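Local coordinates for protein clan CA, family C40, NlpC/P60 superfamily cysteine peptidase (Trichomonas vaginalis, PDB 6BIO) that probably cleaves peptide bonds in bacterial peptidoglycan as a laterally acquired cysteine peptidase of the NlpC/P60 family, at residues E82-T87 with T116-N121; D216-D221 with I272-T277; G220-F225 with T236-Y241. One frame throughout, in Å; residues are numbered along the deposited sequence.

The three contacts fall into two groups on opposite sides of the chain's centre. Contact 1 pairs two strands of one antiparallel sheet, with 116-121 in the bacterial SH3 region, and its centre lies about 29 Å from that of contact 2 and about 32 Å from that of contact 3. Contacts 2 and 3 belong to the NlpC/P60 part, with centres about 10 Å apart. They share Gly220 and Asp221, and Ile222 N lies 2.9 Å from Arg273 O, a probable hydrogen bond between neighbouring strands. Contact 3 carries His237, which touches Cys182 and bonds to His249, consistent with the family's Cys-His-His active site; contact 2 joins the turn leading into its first strand to strand 269-274.

Contact 1. Residues E82-T87 with T116-N121; sequences EITIPT and TILDFN
Ile85 and Ile117 point to the same face of an antiparallel sheet, their CB atoms 4.0 Å apart, and Tyr144 packs against both. Their backbones form a hydrogen-bonded pair: Ile85 N donates to Ile117 O at 3.0 Å, and Ile117 N returns a bond to Ile85 O at 2.8 Å. Ile117 then reaches further along the partner strand, where its CD1 meets Thr87 CG2 at 3.6 Å. That methyl sits between the backbone N and carbonyl carbon of Thr87, because OG1 is anti to N (chi1 -173°) and is taken by Tyr144 N.

Thr84 meets two side chains of the partner strand. Its side chain and that of Thr116 cross obliquely, with Thr84 CB 3.6 Å from Thr116 CG2, whereas it runs alongside Leu118, pointing the same way, with CG2 3.7 Å from Leu118 CD2. Beyond this pair the strands part, and a water donates to both Ile83 O and Leu118 O. Leu118 and Asp119 together face Arg127 on the other neighbouring strand, a classic beta bulge. Two direct backbone bonds and one water bridge therefore supply the polar link; Thr87 lengthens the apolar patch of the isoleucines through its methyl, while Thr84, Thr116 and Leu118 make a separate aliphatic contact away from it.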
loop_
_atom_site.group_PDB
_atom_site.type_symbol
_atom_site.label_atom_id
_atom_site.label_comp_id
_atom_site.label_asym_id
_atom_site.label_seq_id
_atom_site.Cartn_x
_atom_site.Cartn_y
_atom_site.Cartn_z
ATOM N N GLU A 82 -11.100 -0.457 12.888
ATOM C CA GLU A 82 -10.120 -1.518 13.129
ATOM C C GLU A 82 -10.603 -2.818 12.500
ATOM O O GLU A 82 -11.799 -3.139 12.542
ATOM C CB GLU A 82 -9.911 -1.754 14.623
ATOM C CG GLU A 82 -9.438 -0.516 15.319
ATOM C CD GLU A 82 -8.167 -0.727 16.150
ATOM O OE1 GLU A 82 -7.704 -1.862 16.313
ATOM O OE2 GLU A 82 -7.646 0.264 16.687
ATOM N N ILE A 83 -9.664 -3.577 11.953
ATOM C CA ILE A 83 -9.928 -4.813 11.235
ATOM C C ILE A 83 -9.116 -5.918 11.871
ATOM O O ILE A 83 -7.904 -5.752 12.060
ATOM C CB ILE A 83 -9.423 -4.644 9.779
ATOM C CG1 ILE A 83 -10.192 -3.553 9.027
ATOM C CG2 ILE A 83 -9.389 -5.992 9.039
ATOM C CD1 ILE A 83 -11.641 -3.908 8.796
ATOM N N THR A 84 -9.753 -7.061 12.118
ATOM C CA THR A 84 -9.026 -8.295 12.396
ATOM C C THR A 84 -9.434 -9.351 11.378
ATOM O O THR A 84 -10.555 -9.338 10.876
ATOM C CB THR A 84 -9.197 -8.803 13.845
ATOM O OG1 THR A 84 -10.558 -9.174 14.069
ATOM C CG2 THR A 84 -8.804 -7.697 14.835
ATOM N N ILE A 85 -8.525 -10.273 11.083
ATOM C CA ILE A 85 -8.696 -11.191 9.955
ATOM C C ILE A 85 -8.547 -12.656 10.392
ATOM O O ILE A 85 -7.445 -13.113 10.685
ATOM C CB ILE A 85 -7.723 -10.855 8.807
ATOM C CG1 ILE A 85 -7.867 -9.396 8.389
ATOM C CG2 ILE A 85 -7.972 -11.778 7.631
ATOM C CD1 ILE A 85 -6.767 -8.911 7.456
ATOM N N PRO A 86 -9.625 -13.437 10.408
ATOM C CA PRO A 86 -9.500 -14.866 10.735
ATOM C C PRO A 86 -8.780 -15.626 9.650
ATOM O O PRO A 86 -9.005 -15.389 8.462
ATOM C CB PRO A 86 -10.955 -15.334 10.813
ATOM C CG PRO A 86 -11.737 -14.097 11.040
ATOM C CD PRO A 86 -11.027 -13.011 10.301
ATOM N N THR A 87 -7.935 -16.571 10.055
ATOM C CA THR A 87 -7.275 -17.468 9.120
ATOM C C THR A 87 -6.897 -18.739 9.897
ATOM O O THR A 87 -7.317 -18.928 11.047
ATOM C CB THR A 87 -6.109 -16.753 8.414
ATOM O OG1 THR A 87 -5.587 -17.612 7.386
ATOM C CG2 THR A 87 -5.022 -16.365 9.367
ATOM N N THR A 116 -6.265 -15.396 14.598
ATOM C CA THR A 116 -6.770 -14.122 14.106
ATOM C C THR A 116 -5.599 -13.186 13.844
ATOM O O THR A 116 -4.809 -12.916 14.754
ATOM C CB THR A 116 -7.716 -13.498 15.135
ATOM O OG1 THR A 116 -8.800 -14.394 15.412
ATOM C CG2 THR A 116 -8.262 -12.165 14.640
ATOM N N ILE A 117 -5.513 -12.662 12.618
ATOM C CA ILE A 117 -4.501 -11.672 12.273
ATOM C C ILE A 117 -4.893 -10.320 12.840
ATOM O O ILE A 117 -5.984 -9.800 12.561
ATOM C CB ILE A 117 -4.298 -11.609 10.746
ATOM C CG1 ILE A 117 -3.660 -12.902 10.223
ATOM C CG2 ILE A 117 -3.517 -10.330 10.342
ATOM C CD1 ILE A 117 -3.701 -13.081 8.732
ATOM N N LEU A 118 -3.936 -9.693 13.537
ATOM C CA LEU A 118 -4.053 -8.370 14.127
ATOM C C LEU A 118 -3.207 -7.331 13.422
ATOM O O LEU A 118 -3.526 -6.129 13.520
ATOM C CB LEU A 118 -3.633 -8.396 15.607
ATOM C CG LEU A 118 -4.401 -9.417 16.471
ATOM C CD1 LEU A 118 -3.888 -9.355 17.906
ATOM C CD2 LEU A 118 -5.861 -9.214 16.463
ATOM N N ASP A 119 -2.121 -7.739 12.764
ATOM C CA ASP A 119 -1.261 -6.826 12.006
ATOM C C ASP A 119 -0.568 -7.669 10.954
ATOM O O ASP A 119 -0.460 -8.897 11.088
ATOM C CB ASP A 119 -0.246 -6.101 12.918
ATOM C CG ASP A 119 0.456 -4.977 12.233
ATOM O OD1 ASP A 119 -0.018 -4.444 11.189
ATOM O OD2 ASP A 119 1.503 -4.532 12.762
ATOM N N PHE A 120 -0.137 -7.001 9.888
ATOM C CA PHE A 120 0.423 -7.667 8.728
ATOM C C PHE A 120 1.703 -6.980 8.290
ATOM O O PHE A 120 1.961 -5.837 8.619
ATOM C CB PHE A 120 -0.574 -7.708 7.561
ATOM C CG PHE A 120 -0.834 -6.336 6.989
ATOM C CD1 PHE A 120 -1.652 -5.432 7.649
ATOM C CD2 PHE A 120 -0.235 -5.913 5.814
ATOM C CE1 PHE A 120 -1.848 -4.172 7.194
ATOM C CE2 PHE A 120 -0.431 -4.610 5.335
ATOM C CZ PHE A 120 -1.238 -3.755 6.021
ATOM N N ASN A 121 2.499 -7.675 7.480
ATOM C CA ASN A 121 3.717 -7.124 6.897
ATOM C C ASN A 121 4.678 -6.674 7.974
ATOM O O ASN A 121 5.398 -5.695 7.819
ATOM C CB ASN A 121 3.430 -6.007 5.893
ATOM C CG ASN A 121 4.611 -5.657 5.020
ATOM O OD1 ASN A 121 5.472 -6.480 4.749
ATOM N ND2 ASN A 121 4.612 -4.438 4.503
HETATM O O HOH W 1 -6.081 -5.284 13.949
#

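Contact 2. Residues D216-D221 with I272-T277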
loop_
_atom_site.group_PDB
_atom_site.type_symbol
_atom_site.label_atom_id
_atom_site.label_comp_id
_atom_site.label_asym_id
_atom_site.label_seq_id
_atom_site.Cartn_x
_atom_site.Cartn_y
_atom_site.Cartn_z
ATOM N N ASP A 216 15.034 0.942 -19.294
ATOM C CA ASP A 216 15.135 0.239 -18.026
ATOM C C ASP A 216 13.797 0.111 -17.311
ATOM O O ASP A 216 13.759 -0.382 -16.178
ATOM C CB ASP A 216 16.139 0.963 -17.126
ATOM C CG ASP A 216 17.538 0.936 -17.705
ATOM O OD1 ASP A 216 17.877 -0.071 -18.356
ATOM O OD2 ASP A 216 18.297 1.919 -17.556
ATOM N N ILE A 217 12.699 0.546 -17.934
ATOM C CA ILE A 217 11.411 0.532 -17.257
ATOM C C ILE A 217 10.951 -0.897 -17.050
ATOM O O ILE A 217 11.248 -1.801 -17.841
ATOM C CB ILE A 217 10.383 1.328 -18.074
ATOM C CG1 ILE A 217 9.160 1.697 -17.255
ATOM C CG2 ILE A 217 9.972 0.551 -19.338
ATOM C CD1 ILE A 217 8.268 2.735 -17.933
ATOM N N LEU A 218 10.218 -1.098 -15.967
ATOM C CA LEU A 218 9.712 -2.406 -15.601
ATOM C C LEU A 218 8.278 -2.284 -15.113
ATOM O O LEU A 218 7.844 -1.204 -14.683
ATOM C CB LEU A 218 10.560 -3.003 -14.474
ATOM C CG LEU A 218 11.964 -3.442 -14.839
ATOM C CD1 LEU A 218 12.755 -3.868 -13.649
ATOM C CD2 LEU A 218 11.900 -4.576 -15.824
ATOM N N PRO A 219 7.526 -3.392 -15.137
ATOM C CA PRO A 219 6.144 -3.362 -14.655
ATOM C C PRO A 219 6.079 -2.762 -13.258
ATOM O O PRO A 219 6.882 -3.098 -12.376
ATOM C CB PRO A 219 5.755 -4.843 -14.640
ATOM C CG PRO A 219 6.537 -5.396 -15.842
ATOM C CD PRO A 219 7.868 -4.696 -15.743
ATOM N N GLY A 220 5.083 -1.919 -13.041
ATOM C CA GLY A 220 4.905 -1.273 -11.770
ATOM C C GLY A 220 5.536 0.095 -11.665
ATOM O O GLY A 220 5.178 0.861 -10.758
ATOM N N ASP A 221 6.479 0.421 -12.546
ATOM C CA ASP A 221 6.998 1.781 -12.592
ATOM C C ASP A 221 5.867 2.693 -13.038
ATOM O O ASP A 221 5.021 2.314 -13.843
ATOM C CB ASP A 221 8.175 1.901 -13.581
ATOM C CG ASP A 221 9.401 1.091 -13.162
ATOM O OD1 ASP A 221 9.469 0.666 -11.987
ATOM O OD2 ASP A 221 10.327 0.970 -14.035
ATOM N N ILE A 272 10.035 8.785 -14.975
ATOM C CA ILE A 272 9.687 7.394 -14.681
ATOM C C ILE A 272 10.162 7.121 -13.264
ATOM O O ILE A 272 11.342 7.331 -12.946
ATOM C CB ILE A 272 10.352 6.434 -15.681
ATOM C CG1 ILE A 272 9.949 6.798 -17.134
ATOM C CG2 ILE A 272 9.973 4.989 -15.320
ATOM C CD1 ILE A 272 10.795 6.100 -18.157
ATOM N N ARG A 273 9.243 6.655 -12.407
ATOM C CA ARG A 273 9.529 6.517 -10.990
ATOM C C ARG A 273 9.186 5.108 -10.521
ATOM O O ARG A 273 8.107 4.573 -10.837
ATOM C CB ARG A 273 8.715 7.511 -10.157
ATOM C CG ARG A 273 9.037 8.967 -10.397
ATOM C CD ARG A 273 10.444 9.303 -10.034
ATOM N NE ARG A 273 10.681 10.741 -10.066
ATOM C CZ ARG A 273 11.624 11.365 -9.375
ATOM N NH1 ARG A 273 12.387 10.700 -8.528
ATOM N NH2 ARG A 273 11.764 12.693 -9.513
ATOM N N ARG A 274 10.092 4.534 -9.739
ATOM C CA ARG A 274 9.986 3.162 -9.242
ATOM C C ARG A 274 9.789 3.225 -7.728
ATOM O O ARG A 274 10.708 3.578 -6.976
ATOM C CB ARG A 274 11.244 2.381 -9.615
ATOM C CG ARG A 274 11.245 0.962 -9.065
ATOM C CD ARG A 274 12.318 0.098 -9.713
ATOM N NE ARG A 274 12.124 0.066 -11.164
ATOM C CZ ARG A 274 13.041 -0.279 -12.057
ATOM N NH1 ARG A 274 14.247 -0.701 -11.680
ATOM N NH2 ARG A 274 12.743 -0.216 -13.353
ATOM N N TYR A 275 8.574 2.928 -7.298
ATOM C CA TYR A 275 8.211 2.976 -5.891
ATOM C C TYR A 275 8.329 1.626 -5.210
ATOM O O TYR A 275 8.195 1.554 -3.987
ATOM C CB TYR A 275 6.792 3.524 -5.733
ATOM C CG TYR A 275 6.703 5.024 -5.842
ATOM C CD1 TYR A 275 6.620 5.659 -7.065
ATOM C CD2 TYR A 275 6.668 5.799 -4.699
ATOM C CE1 TYR A 275 6.513 7.050 -7.131
ATOM C CE2 TYR A 275 6.571 7.186 -4.768
ATOM C CZ TYR A 275 6.497 7.796 -5.986
ATOM O OH TYR A 275 6.312 9.166 -6.010
ATOM N N TRP A 276 8.537 0.549 -5.961
ATOM C CA TRP A 276 8.769 -0.775 -5.407
ATOM C C TRP A 276 10.260 -1.008 -5.245
ATOM O O TRP A 276 11.084 -0.414 -5.948
ATOM C CB TRP A 276 8.155 -1.841 -6.319
ATOM C CG TRP A 276 8.610 -1.834 -7.756
ATOM C CD1 TRP A 276 8.122 -1.069 -8.784
ATOM C CD2 TRP A 276 9.650 -2.625 -8.302
ATOM N NE1 TRP A 276 8.787 -1.370 -9.941
ATOM C CE2 TRP A 276 9.732 -2.328 -9.673
ATOM C CE3 TRP A 276 10.514 -3.579 -7.770
ATOM C CZ2 TRP A 276 10.638 -2.950 -10.506
ATOM C CZ3 TRP A 276 11.412 -4.176 -8.597
ATOM C CH2 TRP A 276 11.481 -3.863 -9.942
ATOM N N THR A 277 10.608 -1.834 -4.263
ATOM C CA THR A 277 12.015 -2.046 -3.944
ATOM C C THR A 277 12.389 -3.499 -3.818
ATOM O O THR A 277 13.572 -3.798 -3.639
ATOM C CB THR A 277 12.413 -1.367 -2.623
ATOM O OG1 THR A 277 11.783 -2.041 -1.550
ATOM C CG2 THR A 277 12.034 0.078 -2.588
HETATM O O HOH W 2 15.846 -1.454 -14.072
HETATM O O HOH W 3 6.482 2.871 -9.243
#
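The Arg274 guanidinium has Leu218 CD1 over one face, while its edge is turned to the carboxylate of Asp221 and to Asp216 O. The indole of Trp276 carries Arg274 CD on one face, 3.5 Å above the plane and offset toward the rim, and meets Leu218 CD1 at its edge, where CZ2 is 3.9 Å away. One leucine methyl thus serves both flat groups.

The guanidinium and carboxylate planes are nearly coplanar, 21° apart, in a side-on salt bridge. Arg274 NE donates almost straight to Asp221 OD1 at 2.8 Å, and NH2 meets the syn lone pair of OD2, also at 2.8 Å; the bend at chi3 (-58°) brings NE round to Asp221 OD1. Arg274 NH2 has a second acceptor, Asp216 O, at 3.0 Å, and a water joins this carbonyl to NH1.

The aspartate closes a type II beta turn from Leu218 to Asp221, which leads into strand 222-225 of the NlpC/P60 sheet, next to strand 269-274. Gly220 takes the turn's positive-phi position, where a CB would be jammed against the preceding carbonyl oxygen. Across the turn, Leu218 N reaches Asp221 OD2 from above the carboxylate plane (58° out of it), and Trp276 NE1 adds a bond to Asp221 OD1 at 3.0 Å, nearly along the C-O axis. Each carboxylate oxygen of this buried residue accepts two donors, which would be expected to stabilise its ionised form.

Ile217 CD1 packs on Ile272 CG2 at 3.8 Å, the two side chains crossing at about a right angle. A further water ties Gly220 O to Arg273 O and accepts from Tyr275 N.

Contact 3. Residues G220-F225 with T236-Y241; sequences GDIITF and THVGMY
Phe225 O is gripped by two successive backbone N-H groups, Thr236 N at 2.9 Å and His237 N at 3.2 Å. The first arrives nearly in line with the carbonyl; the second is tilted 27° from its plane. Thr236 and His237 thereby both face Phe225 in a classic beta bulge, and Phe225 N donates back to His237 O. On this face the Phe225 and His237 side chains lie obliquely to each other, with CD2 of the phenyl ring 4.1 Å from CD2 of the imidazole, at the latter's edge. The edge of the phenyl ring also leans on the backbone of Gly239, with Phe225 CE2 4.2 Å from Gly239 N.

The strands form an antiparallel beta hairpin of the papain-like NlpC/P60 core, and in its middle Ile223 and Gly239 exchange two backbone hydrogen bonds. The His237 side chain touches Cys182 at the start of helix 182-191 and bonds through NE2 to His249, an arrangement consistent with the Cys-His-His triad of the family.

On the opposite face Val238 CG2, anti to the backbone N, reaches both Thr224 CG2 at 3.9 Å and Ile222 CB at 4.0 Å. Met186 of helix 182-191 touches Ile222, Val238 and Met240. The hydroxyl of Thr224 is engaged elsewhere, by Asp205 and Thr271 N. At the far end of the pairing Tyr241 N donates to Asp221 O at 2.8 Å and Gly220 N to Tyr241 O, while Met240 CG rests 3.8 Å from Gly220 CA.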
loop_
_atom_site.group_PDB
_atom_site.type_symbol
_atom_site.label_atom_id
_atom_site.label_comp_id
_atom_site.label_asym_id
_atom_site.label_seq_id
_atom_site.Cartn_x
_atom_site.Cartn_y
_atom_site.Cartn_z
ATOM N N GLY A 220 5.083 -1.919 -13.041
ATOM C CA GLY A 220 4.905 -1.273 -11.770
ATOM C C GLY A 220 5.536 0.095 -11.665
ATOM O O GLY A 220 5.178 0.861 -10.758
ATOM N N ASP A 221 6.479 0.421 -12.546
ATOM C CA ASP A 221 6.998 1.781 -12.592
ATOM C C ASP A 221 5.867 2.693 -13.038
ATOM O O ASP A 221 5.021 2.314 -13.843
ATOM C CB ASP A 221 8.175 1.901 -13.581
ATOM C CG ASP A 221 9.401 1.091 -13.162
ATOM O OD1 ASP A 221 9.469 0.666 -11.987
ATOM O OD2 ASP A 221 10.327 0.970 -14.035
ATOM N N ILE A 222 5.841 3.904 -12.498
ATOM C CA ILE A 222 4.890 4.917 -12.949
ATOM C C ILE A 222 5.591 5.882 -13.889
ATOM O O ILE A 222 6.809 6.048 -13.859
ATOM C CB ILE A 222 4.159 5.653 -11.816
ATOM C CG1 ILE A 222 5.078 6.559 -11.021
ATOM C CG2 ILE A 222 3.409 4.616 -10.929
ATOM C CD1 ILE A 222 4.354 7.444 -10.068
ATOM N N ILE A 223 4.809 6.418 -14.820
ATOM C CA ILE A 223 5.268 7.373 -15.819
ATOM C C ILE A 223 4.402 8.607 -15.688
ATOM O O ILE A 223 3.179 8.511 -15.806
ATOM C CB ILE A 223 5.112 6.806 -17.234
ATOM C CG1 ILE A 223 5.653 5.381 -17.371
ATOM C CG2 ILE A 223 5.764 7.731 -18.224
ATOM C CD1 ILE A 223 4.950 4.620 -18.503
ATOM N N THR A 224 5.018 9.762 -15.412
ATOM C CA THR A 224 4.267 11.009 -15.373
ATOM C C THR A 224 4.422 11.747 -16.697
ATOM O O THR A 224 5.401 11.550 -17.429
ATOM C CB THR A 224 4.721 11.883 -14.210
ATOM O OG1 THR A 224 6.108 12.174 -14.372
ATOM C CG2 THR A 224 4.461 11.163 -12.886
ATOM N N PHE A 225 3.430 12.578 -17.016
ATOM C CA PHE A 225 3.343 13.252 -18.298
ATOM C C PHE A 225 2.880 14.692 -18.104
ATOM O O PHE A 225 2.161 15.033 -17.159
ATOM C CB PHE A 225 2.336 12.567 -19.236
ATOM C CG PHE A 225 2.595 11.080 -19.507
ATOM C CD1 PHE A 225 3.413 10.690 -20.564
ATOM C CD2 PHE A 225 2.013 10.078 -18.726
ATOM C CE1 PHE A 225 3.617 9.328 -20.849
ATOM C CE2 PHE A 225 2.210 8.756 -19.025
ATOM C CZ PHE A 225 3.007 8.377 -20.071
ATOM N N THR A 236 0.663 16.722 -15.291
ATOM C CA THR A 236 -0.774 16.665 -15.182
ATOM C C THR A 236 -1.357 15.276 -15.328
ATOM O O THR A 236 -2.576 15.151 -15.252
ATOM C CB THR A 236 -1.388 17.549 -16.280
ATOM O OG1 THR A 236 -0.907 17.106 -17.552
ATOM C CG2 THR A 236 -1.030 19.021 -16.085
ATOM N N HIS A 237 -0.556 14.253 -15.584
ATOM C CA HIS A 237 -1.100 12.926 -15.828
ATOM C C HIS A 237 -0.063 11.896 -15.412
ATOM O O HIS A 237 1.137 12.193 -15.297
ATOM C CB HIS A 237 -1.427 12.777 -17.326
ATOM C CG HIS A 237 -2.292 11.603 -17.649
ATOM N ND1 HIS A 237 -3.639 11.591 -17.384
ATOM C CD2 HIS A 237 -2.015 10.421 -18.253
ATOM C CE1 HIS A 237 -4.155 10.434 -17.778
ATOM N NE2 HIS A 237 -3.193 9.714 -18.321
ATOM N N VAL A 238 -0.528 10.668 -15.217
ATOM C CA VAL A 238 0.334 9.568 -14.790
ATOM C C VAL A 238 -0.320 8.267 -15.195
ATOM O O VAL A 238 -1.548 8.174 -15.242
ATOM C CB VAL A 238 0.574 9.621 -13.260
ATOM C CG1 VAL A 238 -0.732 9.476 -12.491
ATOM C CG2 VAL A 238 1.600 8.582 -12.797
ATOM N N GLY A 239 0.503 7.248 -15.466
ATOM C CA GLY A 239 0.040 5.884 -15.667
ATOM C C GLY A 239 1.094 4.910 -15.187
ATOM O O GLY A 239 2.184 5.310 -14.802
ATOM N N MET A 240 0.749 3.618 -15.177
ATOM C CA MET A 240 1.642 2.579 -14.653
ATOM C C MET A 240 2.050 1.639 -15.786
ATOM O O MET A 240 1.195 1.062 -16.452
ATOM C CB MET A 240 0.969 1.755 -13.548
ATOM C CG MET A 240 1.902 0.769 -12.924
ATOM S SD MET A 240 1.171 -0.223 -11.635
ATOM C CE MET A 240 0.784 1.019 -10.416
ATOM N N TYR A 241 3.353 1.478 -15.985
ATOM C CA TYR A 241 3.850 0.543 -16.984
ATOM C C TYR A 241 3.448 -0.868 -16.574
ATOM O O TYR A 241 3.585 -1.242 -15.406
ATOM C CB TYR A 241 5.376 0.668 -17.097
ATOM C CG TYR A 241 5.918 -0.065 -18.297
ATOM C CD1 TYR A 241 5.702 0.426 -19.581
ATOM C CD2 TYR A 241 6.649 -1.211 -18.149
ATOM C CE1 TYR A 241 6.173 -0.245 -20.685
ATOM C CE2 TYR A 241 7.115 -1.903 -19.251
ATOM C CZ TYR A 241 6.878 -1.407 -20.528
ATOM O OH TYR A 241 7.345 -2.084 -21.666
#